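Beta-N-acetylhexosaminidase (Streptomyces plicatus, PDB 1JAK) hydrolyses terminal N-acetylhexosamine residues from glycoconjugates as a family 20 glycoside hydrolase, with the substrate's own acetamido group assisting catalysis. Local coordinates at residues 164-169 against 200-205; 69-74 against 142-147; 395-400 against 424-429. All coordinates share one frame; numbering follows the deposited sequence.

Contact 1 (164-169 against 200-205); sequences LDVSRH and GWRIAI. With IFG ((2R,3R,4S,5R)-2-acetamido-3,4-dihydroxy-5-hydroxymethyl-piperidine), chain F.
Ser167 and Gly200 bring their backbones to 5.0 Å between CA atoms, where the turn leaving strand 159-165 of the catalytic (beta/alpha)8 barrel meets the loop that follows strand 190-194. Arg202 fastens the two together. Its chain, bent at chi2 (-59°), slides past Val166 and brings the guanidinium edge to two successive carbonyls: Arg202 NE donates to Val166 O at 2.9 Å, in the carbonyl plane and on a lone pair, and Arg202 NH2 to Ser167 O at 2.8 Å from a tilted position. Gly200 CA sits over one face of this guanidinium, while NH1 goes to Gly226 O and NH2 also to Thr218 O, so four hydrogen bonds to backbone oxygens grip the buried group. Ser167 OG is bonded to His194 O. Asp165 OD1 accepts from Ser167 N in an Asx turn and from Arg168 N as well, an Asx motif. Asp165 OD2 holds Arg168 NH1 in a salt bridge of 3.0 Å, and Asp197 and Gln199 take further nitrogens of the same arginine, which probably fixes how its guanidinium is turned toward the inhibitor in the sugar-binding pocket. There, NH1 and NH2 of Arg168 both donate to O3 of the isofagomine, each at 2.9 Å.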
loop_
_atom_site.group_PDB
_atom_site.type_symbol
_atom_site.label_atom_id
_atom_site.label_comp_id
_atom_site.label_asym_id
_atom_site.label_seq_id
_atom_site.Cartn_x
_atom_site.Cartn_y
_atom_site.Cartn_z
ATOM N N LEU A 164 -2.509 -1.889 -5.603
ATOM C CA LEU A 164 -2.478 -3.140 -6.345
ATOM C C LEU A 164 -3.451 -2.980 -7.501
ATOM O O LEU A 164 -4.600 -2.581 -7.305
ATOM C CB LEU A 164 -2.894 -4.341 -5.491
ATOM C CG LEU A 164 -2.879 -5.671 -6.268
ATOM C CD1 LEU A 164 -1.463 -5.976 -6.755
ATOM C CD2 LEU A 164 -3.386 -6.800 -5.381
ATOM N N ASP A 165 -2.966 -3.274 -8.702
ATOM C CA ASP A 165 -3.755 -3.198 -9.927
ATOM C C ASP A 165 -4.407 -4.568 -10.106
ATOM O O ASP A 165 -3.716 -5.551 -10.371
ATOM C CB ASP A 165 -2.805 -2.884 -11.099
ATOM C CG ASP A 165 -3.469 -2.969 -12.471
ATOM O OD1 ASP A 165 -4.680 -3.258 -12.583
ATOM O OD2 ASP A 165 -2.743 -2.741 -13.461
ATOM N N VAL A 166 -5.725 -4.641 -9.933
ATOM C CA VAL A 166 -6.432 -5.904 -10.112
ATOM C C VAL A 166 -7.232 -5.875 -11.410
ATOM O O VAL A 166 -8.044 -6.765 -11.672
ATOM C CB VAL A 166 -7.385 -6.212 -8.921
ATOM C CG1 VAL A 166 -6.570 -6.400 -7.649
ATOM C CG2 VAL A 166 -8.404 -5.090 -8.743
ATOM N N SER A 167 -6.981 -4.851 -12.222
ATOM C CA SER A 167 -7.669 -4.685 -13.502
ATOM C C SER A 167 -6.936 -5.358 -14.663
ATOM O O SER A 167 -7.557 -6.054 -15.472
ATOM C CB SER A 167 -7.852 -3.195 -13.816
ATOM O OG SER A 167 -8.713 -2.564 -12.875
ATOM N N ARG A 168 -5.625 -5.146 -14.759
ATOM C CA ARG A 168 -4.844 -5.749 -15.844
ATOM C C ARG A 168 -4.868 -7.269 -15.709
ATOM O O ARG A 168 -5.075 -7.985 -16.688
ATOM C CB ARG A 168 -3.427 -5.174 -15.845
ATOM C CG ARG A 168 -3.334 -3.842 -16.606
ATOM C CD ARG A 168 -4.511 -2.896 -16.305
ATOM N NE ARG A 168 -4.409 -1.659 -17.085
ATOM C CZ ARG A 168 -3.688 -0.600 -16.728
ATOM N NH1 ARG A 168 -3.010 -0.604 -15.585
ATOM N NH2 ARG A 168 -3.604 0.450 -17.541
ATOM N N HIS A 169 -4.634 -7.762 -14.497
ATOM C CA HIS A 169 -4.774 -9.185 -14.214
ATOM C C HIS A 169 -5.553 -9.197 -12.907
ATOM O O HIS A 169 -5.223 -8.468 -11.972
ATOM C CB HIS A 169 -3.438 -9.911 -14.042
ATOM C CG HIS A 169 -2.777 -10.273 -15.337
ATOM N ND1 HIS A 169 -1.795 -9.497 -15.909
ATOM C CD2 HIS A 169 -2.965 -11.320 -16.175
ATOM C CE1 HIS A 169 -1.404 -10.048 -17.044
ATOM N NE2 HIS A 169 -2.098 -11.157 -17.229
ATOM N N GLY A 200 -10.483 -4.627 -17.667
ATOM C CA GLY A 200 -11.409 -5.217 -16.720
ATOM C C GLY A 200 -12.072 -4.269 -15.740
ATOM O O GLY A 200 -11.502 -3.248 -15.358
ATOM N N TRP A 201 -13.294 -4.621 -15.351
ATOM C CA TRP A 201 -14.076 -3.860 -14.380
ATOM C C TRP A 201 -14.215 -4.867 -13.242
ATOM O O TRP A 201 -14.820 -5.920 -13.423
ATOM C CB TRP A 201 -15.444 -3.496 -14.958
ATOM C CG TRP A 201 -16.236 -2.686 -14.002
ATOM C CD1 TRP A 201 -16.963 -3.146 -12.940
ATOM C CD2 TRP A 201 -16.311 -1.259 -13.956
ATOM N NE1 TRP A 201 -17.483 -2.089 -12.230
ATOM C CE2 TRP A 201 -17.098 -0.919 -12.834
ATOM C CE3 TRP A 201 -15.787 -0.231 -14.756
ATOM C CZ2 TRP A 201 -17.374 0.409 -12.488
ATOM C CZ3 TRP A 201 -16.061 1.089 -14.415
ATOM C CH2 TRP A 201 -16.850 1.396 -13.287
ATOM N N ARG A 202 -13.675 -4.535 -12.072
ATOM C CA ARG A 202 -13.646 -5.493 -10.973
ATOM C C ARG A 202 -14.560 -5.347 -9.762
ATOM O O ARG A 202 -14.321 -5.995 -8.743
ATOM C CB ARG A 202 -12.201 -5.620 -10.483
ATOM C CG ARG A 202 -11.167 -5.806 -11.596
ATOM C CD ARG A 202 -11.433 -7.053 -12.439
ATOM N NE ARG A 202 -10.367 -7.270 -13.416
ATOM C CZ ARG A 202 -10.489 -8.018 -14.509
ATOM N NH1 ARG A 202 -11.637 -8.631 -14.771
ATOM N NH2 ARG A 202 -9.470 -8.135 -15.353
ATOM N N ILE A 203 -15.589 -4.512 -9.845
ATOM C CA ILE A 203 -16.506 -4.374 -8.714
ATOM C C ILE A 203 -17.942 -4.388 -9.221
ATOM O O ILE A 203 -18.294 -3.645 -10.135
ATOM C CB ILE A 203 -16.236 -3.075 -7.902
ATOM C CG1 ILE A 203 -17.230 -2.966 -6.741
ATOM C CG2 ILE A 203 -16.328 -1.854 -8.804
ATOM C CD1 ILE A 203 -17.117 -4.090 -5.719
ATOM N N ALA A 204 -18.769 -5.251 -8.638
ATOM C CA ALA A 204 -20.161 -5.357 -9.057
ATOM C C ALA A 204 -20.957 -4.096 -8.736
ATOM O O ALA A 204 -20.965 -3.621 -7.601
ATOM C CB ALA A 204 -20.818 -6.574 -8.399
ATOM N N ILE A 205 -21.617 -3.555 -9.757
ATOM C CA ILE A 205 -22.445 -2.355 -9.621
ATOM C C ILE A 205 -23.869 -2.792 -9.977
ATOM O O ILE A 205 -24.134 -3.170 -11.117
ATOM C CB ILE A 205 -21.985 -1.251 -10.610
ATOM C CG1 ILE A 205 -20.521 -0.881 -10.342
ATOM C CG2 ILE A 205 -22.880 -0.026 -10.484
ATOM C CD1 ILE A 205 -20.260 -0.333 -8.949
HETATM N N1 IFG F . 0.733 4.338 -16.462
HETATM C C2 IFG F . -0.690 4.008 -16.193
HETATM C C3 IFG F . -0.945 2.623 -15.471
HETATM C C4 IFG F . -0.011 1.491 -15.947
HETATM C C5 IFG F . 1.435 1.984 -15.856
HETATM C C6 IFG F . 2.501 0.965 -16.244
HETATM C C7 IFG F . -0.699 5.523 -14.254
HETATM C C8 IFG F . -1.258 6.595 -13.354
HETATM C C9 IFG F . 1.687 3.242 -16.697
HETATM N N2 IFG F . -1.308 5.094 -15.400
HETATM O O7 IFG F . 0.374 5.039 -13.921
HETATM O O3 IFG F . -2.299 2.234 -15.665
HETATM O O4 IFG F . -0.316 1.189 -17.308
HETATM O O6 IFG F . 3.762 1.291 -15.670
#

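Contact 2 (69-74 against 142-147); sequences RPATGY and GPWLVA
Trp144 packs its indole against Ala71, Thr72 and Tyr74 in a mainly apolar, buried contact that joins the C-terminal end of helix 55-72 to the segment entering strand 145-153. No direct hydrogen bond crosses between the two segments. Thr72 lays its methyl CG2 over one face of the indole, a CH-pi contact 3.8 Å from the centroid of the five-membered ring and 15° off its normal. Gly142 CA covers the opposite face, so the ring is sandwiched between a helix side chain and the backbone just before it. At the far rim of the six-membered ring, Ala71 CB approaches Trp144 CH2 at 3.9 Å. Both segments belong to the non-catalytic domain of the family 20 enzyme, where the helix packs beside a mixed sheet that includes strand 145-153. Tyr74 comes from beyond the helix end: its ring crosses the indole at a steep 82° between planes, and its OH reaches the indole edge, 3.4 Å from Trp144 CD1. An ST turn helps place this tyrosine. With chi1 at 62°, Thr72 OG1 lies between its own backbone N and carbonyl carbon, accepting from Tyr74 N at 3.1 Å and also bonding to Leu68 O, while CG2 is left facing the tryptophan. Gly73, between them, takes a positive phi as the chain leaves the helix. The indole nitrogen is served by a water in the ring plane, which accepts from Trp144 NE1 at 2.9 Å and donates to Thr72 O at 2.9 Å.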
loop_
_atom_site.group_PDB
_atom_site.type_symbol
_atom_site.label_atom_id
_atom_site.label_comp_id
_atom_site.label_asym_id
_atom_site.label_seq_id
_atom_site.Cartn_x
_atom_site.Cartn_y
_atom_site.Cartn_z
ATOM N N ARG A 69 2.567 -18.430 16.907
ATOM C CA ARG A 69 2.268 -19.825 17.217
ATOM C C ARG A 69 2.862 -20.907 16.310
ATOM O O ARG A 69 3.412 -21.891 16.806
ATOM C CB ARG A 69 0.752 -20.011 17.351
ATOM C CG ARG A 69 0.202 -19.436 18.664
ATOM C CD ARG A 69 -1.323 -19.410 18.710
ATOM N NE ARG A 69 -1.806 -18.753 19.926
ATOM C CZ ARG A 69 -3.017 -18.221 20.060
ATOM N NH1 ARG A 69 -3.873 -18.263 19.049
ATOM N NH2 ARG A 69 -3.374 -17.643 21.204
ATOM N N PRO A 70 2.774 -20.745 14.980
ATOM C CA PRO A 70 3.327 -21.764 14.079
ATOM C C PRO A 70 4.818 -22.068 14.255
ATOM O O PRO A 70 5.206 -23.227 14.432
ATOM C CB PRO A 70 3.017 -21.204 12.696
ATOM C CG PRO A 70 1.750 -20.424 12.928
ATOM C CD PRO A 70 2.060 -19.708 14.214
ATOM N N ALA A 71 5.649 -21.030 14.206
ATOM C CA ALA A 71 7.092 -21.207 14.337
ATOM C C ALA A 71 7.564 -21.548 15.748
ATOM O O ALA A 71 8.544 -22.274 15.914
ATOM C CB ALA A 71 7.820 -19.956 13.831
ATOM N N THR A 72 6.884 -21.023 16.763
ATOM C CA THR A 72 7.272 -21.305 18.140
ATOM C C THR A 72 6.643 -22.603 18.618
ATOM O O THR A 72 7.259 -23.361 19.366
ATOM C CB THR A 72 6.817 -20.201 19.114
ATOM O OG1 THR A 72 5.383 -20.121 19.106
ATOM C CG2 THR A 72 7.414 -18.854 18.723
ATOM N N GLY A 73 5.414 -22.844 18.176
ATOM C CA GLY A 73 4.691 -24.031 18.591
ATOM C C GLY A 73 4.070 -23.795 19.958
ATOM O O GLY A 73 3.375 -24.666 20.489
ATOM N N TYR A 74 4.318 -22.611 20.520
ATOM C CA TYR A 74 3.803 -22.234 21.839
ATOM C C TYR A 74 2.314 -21.901 21.846
ATOM O O TYR A 74 1.757 -21.461 20.842
ATOM C CB TYR A 74 4.547 -21.012 22.392
ATOM C CG TYR A 74 6.047 -21.144 22.546
ATOM C CD1 TYR A 74 6.666 -22.393 22.637
ATOM C CD2 TYR A 74 6.844 -20.006 22.656
ATOM C CE1 TYR A 74 8.044 -22.498 22.836
ATOM C CE2 TYR A 74 8.216 -20.101 22.856
ATOM C CZ TYR A 74 8.811 -21.346 22.946
ATOM O OH TYR A 74 10.166 -21.428 23.154
ATOM N N GLY A 142 14.287 -21.959 17.785
ATOM C CA GLY A 142 14.517 -20.584 18.182
ATOM C C GLY A 142 16.019 -20.368 18.116
ATOM O O GLY A 142 16.655 -20.885 17.197
ATOM N N PRO A 143 16.627 -19.643 19.070
ATOM C CA PRO A 143 16.039 -18.981 20.242
ATOM C C PRO A 143 15.173 -17.791 19.837
ATOM O O PRO A 143 15.477 -17.104 18.862
ATOM C CB PRO A 143 17.262 -18.524 21.041
ATOM C CG PRO A 143 18.378 -19.388 20.534
ATOM C CD PRO A 143 18.090 -19.479 19.072
ATOM N N TRP A 144 14.111 -17.542 20.595
ATOM C CA TRP A 144 13.209 -16.429 20.307
ATOM C C TRP A 144 13.656 -15.197 21.078
ATOM O O TRP A 144 12.987 -14.742 22.006
ATOM C CB TRP A 144 11.776 -16.826 20.674
ATOM C CG TRP A 144 11.374 -18.102 20.003
ATOM C CD1 TRP A 144 11.071 -19.292 20.607
ATOM C CD2 TRP A 144 11.299 -18.337 18.592
ATOM N NE1 TRP A 144 10.816 -20.253 19.655
ATOM C CE2 TRP A 144 10.949 -19.694 18.411
ATOM C CE3 TRP A 144 11.497 -17.531 17.461
ATOM C CZ2 TRP A 144 10.792 -20.264 17.145
ATOM C CZ3 TRP A 144 11.341 -18.099 16.201
ATOM C CH2 TRP A 144 10.991 -19.454 16.054
ATOM N N LEU A 145 14.799 -14.656 20.668
ATOM C CA LEU A 145 15.400 -13.496 21.307
ATOM C C LEU A 145 14.959 -12.153 20.737
ATOM O O LEU A 145 14.752 -12.011 19.532
ATOM C CB LEU A 145 16.923 -13.596 21.208
ATOM C CG LEU A 145 17.568 -14.804 21.886
ATOM C CD1 LEU A 145 19.021 -14.934 21.447
ATOM C CD2 LEU A 145 17.465 -14.646 23.392
ATOM N N VAL A 146 14.826 -11.175 21.626
ATOM C CA VAL A 146 14.444 -9.817 21.258
ATOM C C VAL A 146 15.440 -8.878 21.933
ATOM O O VAL A 146 15.456 -8.759 23.159
ATOM C CB VAL A 146 13.025 -9.470 21.750
ATOM C CG1 VAL A 146 12.655 -8.054 21.314
ATOM C CG2 VAL A 146 12.025 -10.479 21.201
ATOM N N ALA A 147 16.271 -8.223 21.130
ATOM C CA ALA A 147 17.281 -7.303 21.646
ATOM C C ALA A 147 16.741 -6.411 22.763
ATOM O O ALA A 147 15.603 -5.944 22.711
ATOM C CB ALA A 147 17.831 -6.445 20.511
HETATM O O HOH W 1 10.087 -23.107 19.807
#

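Contact 3 (395-400 against 424-429); sequences ADRTYL and YDWDPA. With IFG ((2R,3R,4S,5R)-2-acetamido-3,4-dihydroxy-5-hydroxymethyl-piperidine), chain F.
An arginine meets a tryptophan here through its aliphatic chain rather than its charge: Arg397 CD lies over the five-membered ring of Trp426, 4.1 Å from the centroid and 23° off the normal, a CH-pi contact. A bend at chi2 (-78°) carries the arginine chain across the indole, with Arg397 CB 3.9 Å from Trp426 NE1, and the guanidinium plane ends up 43° from that of the ring. The charge of Arg397 is met by Asp370, in a salt bridge to NH2, while NH1 hydrogen-bonds to Arg422 O. Thr398 comes at the ring's edge instead, its methyl CG2 3.7 Å from Trp426 CZ2, while its OG1 bonds to Glu444 O. Trp426 NE1 is tied to Ser423 O, and Leu472 of helix 465-474 also touches the Trp426 side chain. With an alanine in place of Trp426, the Arg397 methylenes and the Thr398 methyl would probably lose their shared apolar partner, and Ser423 O its indole donor. Next along the chain, Tyr399 turns to the ligand, its OH donating to O7 of the inhibitor's acetamido group at 2.7 Å. The packing thus adjoins, in sequence, the acetamido-binding site, in loops joining strands 389-392 and 440-447 of the (beta/alpha)8 barrel.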
loop_
_atom_site.group_PDB
_atom_site.type_symbol
_atom_site.label_atom_id
_atom_site.label_comp_id
_atom_site.label_asym_id
_atom_site.label_seq_id
_atom_site.Cartn_x
_atom_site.Cartn_y
_atom_site.Cartn_z
ATOM N N ALA A 395 7.042 7.599 -11.115
ATOM C CA ALA A 395 7.121 6.394 -11.937
ATOM C C ALA A 395 8.534 5.832 -12.060
ATOM O O ALA A 395 8.704 4.641 -12.322
ATOM C CB ALA A 395 6.543 6.670 -13.325
ATOM N N ASP A 396 9.544 6.679 -11.881
ATOM C CA ASP A 396 10.923 6.218 -11.968
ATOM C C ASP A 396 11.524 6.023 -10.575
ATOM O O ASP A 396 12.746 6.025 -10.406
ATOM C CB ASP A 396 11.769 7.203 -12.796
ATOM C CG ASP A 396 11.816 8.599 -12.196
ATOM O OD1 ASP A 396 10.987 8.921 -11.318
ATOM O OD2 ASP A 396 12.688 9.387 -12.625
ATOM N N ARG A 397 10.650 5.845 -9.585
ATOM C CA ARG A 397 11.079 5.637 -8.205
ATOM C C ARG A 397 10.294 4.545 -7.481
ATOM O O ARG A 397 10.871 3.559 -7.020
ATOM C CB ARG A 397 10.924 6.923 -7.389
ATOM C CG ARG A 397 11.684 8.123 -7.913
ATOM C CD ARG A 397 13.149 8.047 -7.569
ATOM N NE ARG A 397 13.859 9.234 -8.041
ATOM C CZ ARG A 397 15.133 9.495 -7.775
ATOM N NH1 ARG A 397 15.842 8.655 -7.033
ATOM N NH2 ARG A 397 15.702 10.591 -8.264
ATOM N N THR A 398 8.978 4.727 -7.379
ATOM C CA THR A 398 8.148 3.781 -6.637
ATOM C C THR A 398 7.164 2.904 -7.405
ATOM O O THR A 398 6.324 2.241 -6.792
ATOM C CB THR A 398 7.373 4.510 -5.523
ATOM O OG1 THR A 398 6.363 5.345 -6.103
ATOM C CG2 THR A 398 8.323 5.375 -4.698
ATOM N N TYR A 399 7.246 2.903 -8.732
ATOM C CA TYR A 399 6.378 2.042 -9.529
ATOM C C TYR A 399 7.035 0.663 -9.479
ATOM O O TYR A 399 8.067 0.429 -10.112
ATOM C CB TYR A 399 6.291 2.570 -10.967
ATOM C CG TYR A 399 5.110 3.487 -11.195
ATOM C CD1 TYR A 399 4.677 4.364 -10.197
ATOM C CD2 TYR A 399 4.410 3.465 -12.402
ATOM C CE1 TYR A 399 3.572 5.188 -10.392
ATOM C CE2 TYR A 399 3.301 4.287 -12.608
ATOM C CZ TYR A 399 2.887 5.141 -11.595
ATOM O OH TYR A 399 1.774 5.924 -11.768
ATOM N N LEU A 400 6.438 -0.244 -8.710
ATOM C CA LEU A 400 6.995 -1.580 -8.531
ATOM C C LEU A 400 6.950 -2.493 -9.752
ATOM O O LEU A 400 7.552 -3.565 -9.743
ATOM C CB LEU A 400 6.321 -2.257 -7.332
ATOM C CG LEU A 400 6.460 -1.464 -6.026
ATOM C CD1 LEU A 400 5.559 -2.068 -4.959
ATOM C CD2 LEU A 400 7.919 -1.466 -5.558
ATOM N N TYR A 424 14.840 4.095 -3.332
ATOM C CA TYR A 424 14.950 4.559 -1.948
ATOM C C TYR A 424 15.615 5.913 -1.726
ATOM O O TYR A 424 15.204 6.686 -0.857
ATOM C CB TYR A 424 15.731 3.514 -1.138
ATOM C CG TYR A 424 16.083 3.927 0.280
ATOM C CD1 TYR A 424 15.160 3.790 1.315
ATOM C CD2 TYR A 424 17.340 4.459 0.583
ATOM C CE1 TYR A 424 15.475 4.167 2.621
ATOM C CE2 TYR A 424 17.667 4.847 1.890
ATOM C CZ TYR A 424 16.730 4.695 2.901
ATOM O OH TYR A 424 17.042 5.053 4.195
ATOM N N ASP A 425 16.641 6.192 -2.519
ATOM C CA ASP A 425 17.449 7.392 -2.355
ATOM C C ASP A 425 16.909 8.772 -2.729
ATOM O O ASP A 425 17.438 9.433 -3.624
ATOM C CB ASP A 425 18.795 7.161 -3.045
ATOM C CG ASP A 425 19.951 7.789 -2.293
ATOM O OD1 ASP A 425 19.733 8.307 -1.175
ATOM O OD2 ASP A 425 21.082 7.751 -2.821
ATOM N N TRP A 426 15.866 9.209 -2.032
ATOM C CA TRP A 426 15.294 10.534 -2.248
ATOM C C TRP A 426 14.529 10.994 -1.009
ATOM O O TRP A 426 14.274 10.202 -0.099
ATOM C CB TRP A 426 14.399 10.574 -3.500
ATOM C CG TRP A 426 13.277 9.576 -3.554
ATOM C CD1 TRP A 426 13.385 8.227 -3.740
ATOM C CD2 TRP A 426 11.875 9.857 -3.452
ATOM N NE1 TRP A 426 12.135 7.651 -3.764
ATOM C CE2 TRP A 426 11.192 8.629 -3.587
ATOM C CE3 TRP A 426 11.131 11.027 -3.260
ATOM C CZ2 TRP A 426 9.797 8.537 -3.534
ATOM C CZ3 TRP A 426 9.743 10.938 -3.209
ATOM C CH2 TRP A 426 9.090 9.697 -3.345
ATOM N N ASP A 427 14.184 12.279 -0.971
ATOM C CA ASP A 427 13.482 12.871 0.166
ATOM C C ASP A 427 12.158 13.484 -0.285
ATOM O O ASP A 427 12.144 14.455 -1.042
ATOM C CB ASP A 427 14.378 13.951 0.793
ATOM C CG ASP A 427 13.747 14.628 2.001
ATOM O OD1 ASP A 427 12.598 14.303 2.363
ATOM O OD2 ASP A 427 14.420 15.501 2.593
ATOM N N PRO A 428 11.024 12.923 0.172
ATOM C CA PRO A 428 9.711 13.452 -0.216
ATOM C C PRO A 428 9.534 14.954 0.028
ATOM O O PRO A 428 8.860 15.637 -0.742
ATOM C CB PRO A 428 8.743 12.622 0.623
ATOM C CG PRO A 428 9.447 11.301 0.735
ATOM C CD PRO A 428 10.879 11.713 1.004
ATOM N N ALA A 429 10.145 15.460 1.096
ATOM C CA ALA A 429 10.026 16.873 1.458
ATOM C C ALA A 429 10.648 17.864 0.479
ATOM O O ALA A 429 10.179 18.998 0.363
ATOM C CB ALA A 429 10.608 17.096 2.850
HETATM N N1 IFG F . 0.733 4.338 -16.462
HETATM C C2 IFG F . -0.690 4.008 -16.193
HETATM C C3 IFG F . -0.945 2.623 -15.471
HETATM C C4 IFG F . -0.011 1.491 -15.947
HETATM C C5 IFG F . 1.435 1.984 -15.856
HETATM C C6 IFG F . 2.501 0.965 -16.244
HETATM C C7 IFG F . -0.699 5.523 -14.254
HETATM C C8 IFG F . -1.258 6.595 -13.354
HETATM C C9 IFG F . 1.687 3.242 -16.697
HETATM N N2 IFG F . -1.308 5.094 -15.400
HETATM O O7 IFG F . 0.374 5.039 -13.921
HETATM O O3 IFG F . -2.299 2.234 -15.665
HETATM O O4 IFG F . -0.316 1.189 -17.308
HETATM O O6 IFG F . 3.762 1.291 -15.670
#

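In the fold
Contacts 1 and 3 both belong to the catalytic barrel and reach the same inhibitor, Arg168 at a ring hydroxyl and Tyr399 at the acetamido group, although their centres are about 26 Å apart. Contact 2 lies in the other domain, its centre about 39 Å from that of contact 1 and about 35 Å from that of contact 3. Contacts 1 and 2 are buried, whereas contact 3 is only partly so. Polar chemistry dominates contact 1, where a buried arginine grips backbone carbonyls. Contacts 2 and 3 each centre on a tryptophan touched by a threonine methyl, over its face in the first and at its edge in the second; neither has a direct hydrogen bond between its segments.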